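Local coordinates for autophagy protein 5 (Saccharomyces cerevisiae, PDB 2DYO) that takes part in autophagic vesicle formation and cytoplasm-to-vacuole transport, and is required for the selective degradation of nuclei and mitochondria, at residues Leu205-Ser210 against Ile282-Ile287. Numbering follows the deposited sequence.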
# COMPACT_ATOMS: atom_id res chain seq x y z
N LEU A 205 0.63 14.02 -2.79
CA LEU A 205 -0.71 13.44 -2.78
C LEU A 205 -1.07 12.72 -4.07
O LEU A 205 -0.86 13.24 -5.16
CB LEU A 205 -1.74 14.55 -2.54
CG LEU A 205 -3.22 14.16 -2.61
CD1 LEU A 205 -3.59 13.27 -1.43
CD2 LEU A 205 -4.09 15.44 -2.62
N ILE A 206 -1.61 11.52 -3.92
CA ILE A 206 -2.06 10.73 -5.05
C ILE A 206 -3.54 10.48 -4.79
O ILE A 206 -3.93 10.09 -3.69
CB ILE A 206 -1.30 9.40 -5.15
CG1 ILE A 206 0.13 9.67 -5.62
CG2 ILE A 206 -2.03 8.45 -6.10
CD1 ILE A 206 1.03 8.47 -5.68
N ILE A 207 -4.36 10.75 -5.80
CA ILE A 207 -5.81 10.57 -5.70
C ILE A 207 -6.25 9.50 -6.68
O ILE A 207 -5.92 9.58 -7.86
CB ILE A 207 -6.56 11.87 -6.02
CG1 ILE A 207 -6.10 12.99 -5.08
CG2 ILE A 207 -8.06 11.65 -5.89
CD1 ILE A 207 -6.68 14.36 -5.40
N GLN A 208 -6.99 8.51 -6.20
CA GLN A 208 -7.45 7.43 -7.05
C GLN A 208 -8.91 7.11 -6.82
O GLN A 208 -9.47 7.47 -5.78
CB GLN A 208 -6.62 6.16 -6.78
CG GLN A 208 -6.90 5.52 -5.41
CD GLN A 208 -6.13 4.22 -5.18
OE1 GLN A 208 -5.34 3.80 -6.02
NE2 GLN A 208 -6.37 3.59 -4.03
N THR A 209 -9.53 6.45 -7.79
CA THR A 209 -10.92 6.02 -7.66
C THR A 209 -10.86 4.50 -7.49
O THR A 209 -9.92 3.98 -6.91
CB THR A 209 -11.77 6.38 -8.90
OG1 THR A 209 -11.14 5.88 -10.08
CG2 THR A 209 -11.94 7.90 -9.00
N SER A 210 -11.85 3.78 -8.02
CA SER A 210 -11.86 2.32 -7.89
C SER A 210 -11.35 1.53 -9.09
O SER A 210 -11.52 1.93 -10.25
CB SER A 210 -13.27 1.85 -7.55
OG SER A 210 -13.34 0.43 -7.54
N ILE A 282 -5.43 9.00 -1.28
CA ILE A 282 -6.84 9.06 -0.93
C ILE A 282 -7.59 8.33 -2.01
O ILE A 282 -7.21 8.35 -3.19
CB ILE A 282 -7.37 10.51 -0.75
CG1 ILE A 282 -7.18 11.33 -2.02
CG2 ILE A 282 -6.67 11.18 0.43
CD1 ILE A 282 -7.60 12.78 -1.83
N THR A 283 -8.63 7.62 -1.60
CA THR A 283 -9.45 6.86 -2.52
C THR A 283 -10.86 7.45 -2.50
O THR A 283 -11.47 7.58 -1.45
CB THR A 283 -9.50 5.38 -2.09
OG1 THR A 283 -8.17 4.84 -2.12
CG2 THR A 283 -10.40 4.57 -3.02
N LEU A 284 -11.35 7.84 -3.67
CA LEU A 284 -12.67 8.43 -3.78
C LEU A 284 -13.70 7.35 -4.08
O LEU A 284 -13.55 6.60 -5.05
CB LEU A 284 -12.68 9.48 -4.89
CG LEU A 284 -11.60 10.55 -4.79
CD1 LEU A 284 -11.71 11.49 -5.98
CD2 LEU A 284 -11.74 11.32 -3.48
N VAL A 285 -14.73 7.28 -3.26
CA VAL A 285 -15.78 6.29 -3.46
C VAL A 285 -17.16 6.95 -3.45
O VAL A 285 -17.41 7.87 -2.67
CB VAL A 285 -15.74 5.20 -2.37
CG1 VAL A 285 -14.33 4.60 -2.27
CG2 VAL A 285 -16.16 5.78 -1.04
N PRO A 286 -18.05 6.52 -4.34
CA PRO A 286 -19.39 7.12 -4.37
C PRO A 286 -20.15 6.80 -3.09
O PRO A 286 -20.08 5.69 -2.58
CB PRO A 286 -20.02 6.47 -5.60
CG PRO A 286 -18.83 6.27 -6.51
CD PRO A 286 -17.81 5.71 -5.55
N ILE A 287 -20.87 7.79 -2.56
CA ILE A 287 -21.65 7.57 -1.35
C ILE A 287 -22.98 6.92 -1.71
O ILE A 287 -23.37 5.92 -1.11
CB ILE A 287 -21.94 8.89 -0.59
CG1 ILE A 287 -20.63 9.53 -0.13
CG2 ILE A 287 -22.82 8.60 0.62
CD1 ILE A 287 -20.82 10.84 0.60
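Gln208 carries CG between its backbone N and carbonyl carbon (chi1 70°), and the extended chain beyond CG carries the amide on to the neighbouring strand, where Thr283 has OG1 anti to its carbonyl carbon and NE2 comes close to that hydroxyl. Gln208 NE2 donates to Thr283 OG1 at 2.9 Å, in a bond that is almost straight (175° at the hydrogen) with the oxygen close to the amide plane. NE2 also bonds Val92 O of helix 90-98, which probably holds the amide in its orientation. An alanine in place of Gln208 would probably leave Thr283 OG1 and Val92 O without this shared donor and weaken the link between strand and helix.

Ile207, Ile282 and Leu284 occupy the other face. Ile207 and Ile282 run side by side, pointing the same way, with Ile207 CG1 3.6 Å from Ile282 CD1. Leu205 CD1 reaches Ile282 CD1 at 4.1 Å, and Ile207 CG2 meets Leu284 CD1 at 3.7 Å.

The backbone evidence is equally direct: Ile282 N bonds Ile206 O (3.0 Å), Gln208 N bonds Ile282 O (3.0 Å) and Leu284 N bonds Gln208 O (2.9 Å). Gln208 thus bonds through N and O to residues flanking Thr283, as expected of a parallel pair, and the strand directions differ by 24°. Beyond the strand, Thr209 OG1 accepts from Arg217 N. The two strands are the adjacent parallel pair of a five-stranded mixed sheet of order 2-1-5-3-4, characteristic of the ubiquitin-like beta-grasp fold, here in the UblB domain.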